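Local structure of amidohydrolase (Brucella melitensis biovar Abortus, 4F0L) at residues B[127-132]-B[148-153]; B[141-146]-B[189-194]; B[161-166]-B[201-206]. The protein probably acts as a metal-dependent deaminase of the amidohydrolase family, binding an iron ion in this crystal within a TIM-barrel-type domain. One frame throughout, in Å; residues are numbered along the deposited sequence.

Interaction 1 (B[127-132]-B[148-153])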
# COMPACT_ATOMS: atom_id res chain seq x y z
N GLU B 127 16.56 14.70 -6.91
CA GLU B 127 15.82 15.01 -8.13
C GLU B 127 16.65 14.65 -9.36
O GLU B 127 17.61 15.31 -9.71
CB GLU B 127 15.43 16.48 -8.18
CG GLU B 127 14.52 16.84 -9.34
CD GLU B 127 13.19 16.10 -9.35
OE1 GLU B 127 12.61 15.84 -8.26
OE2 GLU B 127 12.70 15.79 -10.46
N PHE B 128 16.23 13.57 -10.00
CA PHE B 128 16.90 12.96 -11.13
C PHE B 128 16.24 13.65 -12.32
O PHE B 128 15.19 13.21 -12.84
CB PHE B 128 16.62 11.45 -11.07
CG PHE B 128 17.40 10.59 -12.03
CD1 PHE B 128 17.01 10.48 -13.36
CD2 PHE B 128 18.44 9.82 -11.59
CE1 PHE B 128 17.69 9.62 -14.24
CE2 PHE B 128 19.12 8.97 -12.45
CZ PHE B 128 18.74 8.87 -13.78
N HIS B 129 16.89 14.74 -12.74
CA HIS B 129 16.24 15.78 -13.50
C HIS B 129 16.61 15.77 -14.96
O HIS B 129 17.76 16.12 -15.32
CB HIS B 129 16.67 17.13 -12.90
CG HIS B 129 16.15 18.30 -13.67
ND1 HIS B 129 14.84 18.51 -13.85
CD2 HIS B 129 16.82 19.34 -14.32
CE1 HIS B 129 14.67 19.64 -14.56
NE2 HIS B 129 15.88 20.14 -14.86
N TYR B 130 15.68 15.38 -15.82
CA TYR B 130 15.99 15.31 -17.25
C TYR B 130 15.14 16.20 -18.16
O TYR B 130 15.31 16.16 -19.37
CB TYR B 130 15.99 13.86 -17.77
CG TYR B 130 14.74 13.04 -17.61
CD1 TYR B 130 13.69 13.14 -18.52
CD2 TYR B 130 14.64 12.08 -16.62
CE1 TYR B 130 12.55 12.35 -18.40
CE2 TYR B 130 13.52 11.28 -16.50
CZ TYR B 130 12.49 11.41 -17.39
OH TYR B 130 11.38 10.61 -17.26
N LEU B 131 14.24 16.98 -17.59
CA LEU B 131 13.38 17.82 -18.37
C LEU B 131 14.07 19.17 -18.49
O LEU B 131 13.86 20.07 -17.65
CB LEU B 131 12.03 17.92 -17.70
CG LEU B 131 10.98 18.76 -18.40
CD1 LEU B 131 10.76 18.32 -19.83
CD2 LEU B 131 9.69 18.72 -17.56
N HIS B 132 14.91 19.32 -19.52
CA HIS B 132 15.83 20.45 -19.60
C HIS B 132 15.39 21.59 -20.46
O HIS B 132 15.39 22.73 -20.02
CB HIS B 132 17.19 20.00 -20.11
CG HIS B 132 17.90 19.01 -19.22
ND1 HIS B 132 18.15 19.27 -17.92
CD2 HIS B 132 18.46 17.76 -19.49
CE1 HIS B 132 18.83 18.22 -17.39
NE2 HIS B 132 19.00 17.29 -18.35
N ASP B 148 16.65 25.42 -12.24
CA ASP B 148 16.40 26.56 -11.36
C ASP B 148 14.98 26.50 -10.76
O ASP B 148 14.75 26.92 -9.61
CB ASP B 148 16.57 27.89 -12.10
CG ASP B 148 17.97 28.08 -12.71
OD1 ASP B 148 18.91 27.29 -12.50
OD2 ASP B 148 18.10 29.08 -13.44
N ARG B 149 14.02 26.04 -11.56
CA ARG B 149 12.64 25.87 -11.07
C ARG B 149 12.54 24.82 -9.96
O ARG B 149 11.80 25.01 -8.96
CB ARG B 149 11.71 25.51 -12.21
CG ARG B 149 11.60 26.60 -13.27
CD ARG B 149 10.99 27.87 -12.71
NE ARG B 149 10.80 28.87 -13.75
CZ ARG B 149 9.91 29.86 -13.71
NH1 ARG B 149 9.06 30.02 -12.68
NH2 ARG B 149 9.84 30.71 -14.72
N ILE B 150 13.29 23.72 -10.12
CA ILE B 150 13.37 22.67 -9.11
C ILE B 150 13.91 23.26 -7.83
O ILE B 150 13.30 23.12 -6.75
CB ILE B 150 14.28 21.51 -9.56
CG1 ILE B 150 13.66 20.76 -10.74
CG2 ILE B 150 14.61 20.57 -8.42
CD1 ILE B 150 12.22 20.32 -10.53
N ALA B 151 15.02 23.98 -7.94
CA ALA B 151 15.63 24.58 -6.78
C ALA B 151 14.72 25.63 -6.11
O ALA B 151 14.66 25.68 -4.88
CB ALA B 151 16.98 25.16 -7.12
N ALA B 152 14.00 26.43 -6.90
CA ALA B 152 13.04 27.37 -6.36
C ALA B 152 11.93 26.65 -5.62
O ALA B 152 11.52 27.09 -4.52
CB ALA B 152 12.45 28.28 -7.44
N ALA B 153 11.43 25.54 -6.21
CA ALA B 153 10.38 24.75 -5.58
C ALA B 153 10.88 24.15 -4.25
O ALA B 153 10.24 24.29 -3.20
CB ALA B 153 9.91 23.64 -6.54
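The first torsions of three residues bring Ile150 against Glu127 and His129. At chi1 -67° the two branches of the beta-branched Ile150 are directed to different strand residues, CG2 to Glu127 and CG1 to His129. On Glu127, CG lies anti to the backbone N (chi1 -173°), as does CG of His129, and a bend at chi2 then turns the Glu127 carboxylate off the line of the chain. The helix-borne methyl Ile150 CG2 rests on the methylene Glu127 CG at 3.8 Å, the two side chains crossing at about a right angle. The other branch reaches the imidazole, where Ile150 CG1 lies 4.0 Å from His129 ND1 and the ring is approached obliquely while the two side chains run past each other in opposite directions. No hydrogen bond spans the contact, and all three touching residues are buried. The aliphatic shaft of Glu127 packs on the helix while its polar end turns elsewhere: OE1 is hydrogen-bonded to Tyr114 OH and Ser66 OG, and OE2 to the backbone N of Ala68. The carboxylate is therefore held by several partners close to the metal ligand His67, the Glu127 side chain being about 9 Å from the bound iron(III) ion. Strand 122-129 and helix 145-157 form the first two elements of a beta-alpha-beta unit completed by strand 160-167, whose Leu163 touches Ile150, while Tyr114 of helix 103-119 meets the same isoleucine.

Interaction 2 (B[141-146]-B[189-194])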
# COMPACT_ATOMS: atom_id res chain seq x y z
N ALA B 141 16.93 30.52 -22.81
CA ALA B 141 17.93 31.58 -22.81
C ALA B 141 18.81 31.42 -21.56
O ALA B 141 20.02 31.58 -21.61
CB ALA B 141 17.28 32.97 -22.88
N ASN B 142 18.19 31.05 -20.44
CA ASN B 142 18.92 30.63 -19.25
C ASN B 142 19.03 29.10 -19.32
O ASN B 142 18.03 28.38 -19.16
CB ASN B 142 18.13 31.12 -18.04
CG ASN B 142 18.62 30.55 -16.76
OD1 ASN B 142 19.82 30.31 -16.58
ND2 ASN B 142 17.67 30.29 -15.84
N LEU B 143 20.23 28.58 -19.58
CA LEU B 143 20.39 27.15 -19.91
C LEU B 143 19.77 26.21 -18.85
O LEU B 143 19.12 25.19 -19.19
CB LEU B 143 21.87 26.80 -20.15
CG LEU B 143 22.21 25.34 -20.48
CD1 LEU B 143 21.48 24.84 -21.71
CD2 LEU B 143 23.71 25.19 -20.65
N SER B 144 19.97 26.55 -17.59
CA SER B 144 19.53 25.72 -16.47
C SER B 144 18.12 26.06 -15.98
O SER B 144 17.72 25.59 -14.90
CB SER B 144 20.54 25.78 -15.31
OG SER B 144 20.60 27.08 -14.72
N GLU B 145 17.38 26.85 -16.75
CA GLU B 145 16.01 27.26 -16.37
C GLU B 145 15.22 26.20 -15.58
O GLU B 145 14.71 26.49 -14.50
CB GLU B 145 15.21 27.66 -17.60
CG GLU B 145 13.81 28.16 -17.30
CD GLU B 145 13.77 29.43 -16.47
OE1 GLU B 145 14.65 30.30 -16.66
OE2 GLU B 145 12.87 29.55 -15.62
N MET B 146 15.10 24.99 -16.11
CA MET B 146 14.24 23.98 -15.49
C MET B 146 14.80 23.50 -14.16
O MET B 146 14.03 23.27 -13.22
CB MET B 146 13.96 22.80 -16.43
CG MET B 146 12.94 23.13 -17.51
SD MET B 146 11.31 23.36 -16.81
CE MET B 146 10.24 22.97 -18.19
N PRO B 189 28.20 16.44 -24.14
CA PRO B 189 28.90 16.60 -22.86
C PRO B 189 29.27 18.06 -22.59
O PRO B 189 29.24 18.51 -21.45
CB PRO B 189 30.14 15.73 -23.03
CG PRO B 189 29.71 14.67 -23.98
CD PRO B 189 28.84 15.41 -24.97
N GLU B 190 29.55 18.79 -23.66
CA GLU B 190 29.89 20.19 -23.53
C GLU B 190 28.70 21.01 -23.00
O GLU B 190 28.85 21.78 -22.05
CB GLU B 190 30.36 20.75 -24.87
CG GLU B 190 30.90 22.17 -24.77
CD GLU B 190 29.82 23.24 -24.95
OE1 GLU B 190 28.68 22.93 -25.41
OE2 GLU B 190 30.12 24.42 -24.59
N ARG B 191 27.53 20.86 -23.64
CA ARG B 191 26.37 21.63 -23.19
C ARG B 191 25.92 21.16 -21.81
O ARG B 191 25.43 21.96 -21.01
CB ARG B 191 25.22 21.56 -24.18
CG ARG B 191 24.09 22.54 -23.84
CD ARG B 191 23.16 22.73 -25.03
NE ARG B 191 22.30 21.57 -25.21
CZ ARG B 191 21.66 21.25 -26.34
NH1 ARG B 191 21.78 22.01 -27.42
NH2 ARG B 191 20.90 20.15 -26.39
N PHE B 192 26.13 19.87 -21.52
CA PHE B 192 25.86 19.35 -20.19
C PHE B 192 26.74 20.00 -19.11
O PHE B 192 26.22 20.35 -18.05
CB PHE B 192 25.99 17.81 -20.14
CG PHE B 192 25.61 17.22 -18.81
CD1 PHE B 192 24.28 17.07 -18.46
CD2 PHE B 192 26.58 16.84 -17.90
CE1 PHE B 192 23.91 16.54 -17.22
CE2 PHE B 192 26.22 16.31 -16.66
CZ PHE B 192 24.89 16.17 -16.32
N ALA B 193 28.06 20.11 -19.36
CA ALA B 193 28.95 20.79 -18.39
C ALA B 193 28.47 22.23 -18.13
O ALA B 193 28.42 22.69 -16.99
CB ALA B 193 30.43 20.79 -18.85
N ARG B 194 28.10 22.94 -19.18
CA ARG B 194 27.59 24.30 -19.02
C ARG B 194 26.28 24.31 -18.19
O ARG B 194 26.06 25.19 -17.39
CB ARG B 194 27.39 24.96 -20.38
CG ARG B 194 28.69 25.43 -21.04
CD ARG B 194 28.44 26.37 -22.22
NE ARG B 194 27.95 25.63 -23.37
CZ ARG B 194 26.74 25.76 -23.93
NH1 ARG B 194 26.43 24.99 -24.98
NH2 ARG B 194 25.83 26.64 -23.48
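Leu143 reaches from a turn to the flank of helix 189-203, and its side chain can be followed outward atom by atom. CB leaves the backbone toward the helix, and CG continues anti to the backbone N (chi1 179°), carrying the fork away from the turn. At that fork the branches part: CD1 comes to 4.1 Å from Arg191 CG, whereas CD2 does most of the touching. Leu143 CD2 lies 3.7 Å from the carbonyl oxygen Arg191 O and equally close to Arg194 CB, so the methyl sits against helix backbone and the root of a side chain together. It also approaches the guanidinium obliquely, with Leu143 CD2 at 3.8 Å from Arg194 NH2. That group is held by its own helix in a side-on salt bridge of two hydrogen bonds, Arg194 NE to Glu190 OE2 at 2.8 Å and Arg194 NH1 to the syn lone pair of Glu190 OE1 at 3.1 Å. Two bonds to one carboxylate, from a residue one helical turn away, fix the rotation of the guanidinium. Arg191 offers its aliphatic part, its polar end being bonded to Asn187 OD1 and Ile186 O. Across the contact, Asn142 ND2 donates to Glu145 OE1 from above the carboxylate plane and also to Asp148 OD2. Leu143 belongs to a type I beta turn, Asn142 to Glu145; the arrangement is surface packing of the turn leading into helix 145-157 against helix 189-203, in an amidohydrolase (TIM-barrel) domain.

Interaction 3 (B[161-166]-B[201-206])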
# COMPACT_ATOMS: atom_id res chain seq x y z
N LEU B 161 17.75 19.35 -0.94
CA LEU B 161 17.89 19.01 -2.37
C LEU B 161 19.29 18.47 -2.69
O LEU B 161 20.29 19.14 -2.49
CB LEU B 161 17.62 20.25 -3.23
CG LEU B 161 17.75 20.09 -4.76
CD1 LEU B 161 16.81 19.02 -5.31
CD2 LEU B 161 17.48 21.45 -5.44
N THR B 162 19.32 17.25 -3.18
CA THR B 162 20.42 16.77 -3.96
C THR B 162 19.97 16.75 -5.41
O THR B 162 19.18 15.90 -5.83
CB THR B 162 20.89 15.39 -3.49
OG1 THR B 162 21.36 15.50 -2.14
CG2 THR B 162 21.96 14.85 -4.39
N LEU B 163 20.49 17.68 -6.18
CA LEU B 163 20.06 17.86 -7.55
C LEU B 163 20.98 17.08 -8.46
O LEU B 163 22.21 17.19 -8.35
CB LEU B 163 20.08 19.34 -7.92
CG LEU B 163 19.73 19.76 -9.35
CD1 LEU B 163 18.24 19.50 -9.63
CD2 LEU B 163 20.08 21.23 -9.50
N LEU B 164 20.38 16.26 -9.33
CA LEU B 164 21.13 15.32 -10.17
C LEU B 164 20.71 15.51 -11.65
O LEU B 164 19.88 14.77 -12.18
CB LEU B 164 20.83 13.89 -9.69
CG LEU B 164 21.19 13.59 -8.23
CD1 LEU B 164 20.50 12.29 -7.79
CD2 LEU B 164 22.69 13.52 -7.96
N PRO B 165 21.22 16.56 -12.28
CA PRO B 165 20.87 16.78 -13.69
C PRO B 165 21.29 15.59 -14.52
O PRO B 165 22.41 15.09 -14.36
CB PRO B 165 21.69 18.03 -14.06
CG PRO B 165 21.89 18.74 -12.76
CD PRO B 165 22.14 17.60 -11.81
N VAL B 166 20.41 15.16 -15.41
CA VAL B 166 20.58 13.95 -16.19
C VAL B 166 21.27 14.19 -17.56
O VAL B 166 20.93 15.15 -18.33
CB VAL B 166 19.21 13.30 -16.43
CG1 VAL B 166 19.31 12.07 -17.35
CG2 VAL B 166 18.58 12.89 -15.09
N LYS B 201 25.76 27.69 -9.83
CA LYS B 201 25.51 29.08 -9.49
C LYS B 201 24.17 29.23 -8.80
O LYS B 201 24.07 29.88 -7.79
CB LYS B 201 25.55 29.98 -10.72
CG LYS B 201 26.94 30.15 -11.27
CD LYS B 201 26.92 30.82 -12.64
CE LYS B 201 28.33 30.98 -13.18
NZ LYS B 201 28.40 30.98 -14.66
N THR B 202 23.14 28.61 -9.35
CA THR B 202 21.82 28.65 -8.73
C THR B 202 21.79 28.12 -7.31
O THR B 202 21.09 28.66 -6.46
CB THR B 202 20.83 27.87 -9.59
OG1 THR B 202 20.64 28.59 -10.82
CG2 THR B 202 19.52 27.69 -8.90
N LEU B 203 22.54 27.04 -7.05
CA LEU B 203 22.54 26.42 -5.72
C LEU B 203 23.43 27.14 -4.69
O LEU B 203 23.45 26.77 -3.53
CB LEU B 203 22.95 24.96 -5.84
CG LEU B 203 21.90 24.08 -6.53
CD1 LEU B 203 22.42 22.65 -6.64
CD2 LEU B 203 20.57 24.08 -5.80
N GLU B 204 24.14 28.18 -5.10
CA GLU B 204 24.88 29.00 -4.14
C GLU B 204 23.90 29.58 -3.15
O GLU B 204 22.89 30.15 -3.54
CB GLU B 204 25.65 30.13 -4.84
CG GLU B 204 26.95 29.63 -5.43
CD GLU B 204 27.68 30.68 -6.25
OE1 GLU B 204 27.22 31.84 -6.31
OE2 GLU B 204 28.72 30.32 -6.83
N GLY B 205 24.18 29.45 -1.88
CA GLY B 205 23.22 29.90 -0.88
C GLY B 205 22.05 28.96 -0.62
O GLY B 205 21.24 29.23 0.25
N PHE B 206 21.93 27.87 -1.37
CA PHE B 206 20.94 26.84 -1.03
C PHE B 206 21.59 25.97 0.05
O PHE B 206 22.35 25.05 -0.26
CB PHE B 206 20.56 25.99 -2.25
CG PHE B 206 19.30 25.14 -2.05
CD1 PHE B 206 19.17 24.31 -0.94
CD2 PHE B 206 18.26 25.20 -2.95
CE1 PHE B 206 18.03 23.54 -0.75
CE2 PHE B 206 17.12 24.40 -2.79
CZ PHE B 206 16.99 23.59 -1.68
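Leu161 lies across the outer end of the Phe206 ring, with its CB 3.7 Å from Phe206 CZ and its CD2 4.0 Å from Phe206 CE2. The approach is oblique to the ring, and the two side chains cross at about a right angle. Phe206 extends its ring toward the strand because CG is anti to the backbone N (chi1 -166°). Leu161 spans more than the ring: the methyl that meets Phe206 CE2 also packs against the helix, Leu161 CD2 to Leu203 CD2 at 4.1 Å, again with the side chains roughly perpendicular. Leu203 reaches both strand leucines from the helix side. Its second methyl turns to the next helix-facing residue of the strand, Leu203 CD1 to Leu163 CD2 at 4.0 Å, and those two side chains cross at a slant. Each branch of Leu203 thus serves a different leucine, two residues apart on the strand.

The chain between Leu203 and Phe206 folds into a type II beta turn, closed by a backbone bond from Phe206 N to Leu203 O of 2.9 Å. Gly205 occupies its third position, with a positive phi of 79°. The turn carries Phe206 round to the same strand face as Leu203; Ala154 and Thr155 of helix 145-157 also touch the phenylalanine. No hydrogen bond or charge pair crosses between the segments. With four apolar side chains meeting at van der Waals distance, the contact probably rests on shape fit and exclusion of water from a partly buried patch, joining the strand to the end of the helix and its turn with no directional bond across it.

In the fold
The three contacts lie on the same side of the chain's centre, with interactions 1 and 3 about 9 Å apart between centres, 1 and 2 about 12 Å, and 2 and 3 about 13 Å. Interactions 1 and 2 share helix 145-157, interactions 2 and 3 share helix 189-203, and strands 122-129 and 160-167 of interactions 1 and 3 are neighbours in one sheet. Along the chain interaction 1 closes before interaction 3 opens, while interaction 2 alternates with both. Asp148 ties them together, with probable hydrogen bonds to Asn142 and Thr202. Together they join successive strand and helix elements of the barrel wall, with only interaction 1 close to the metal site.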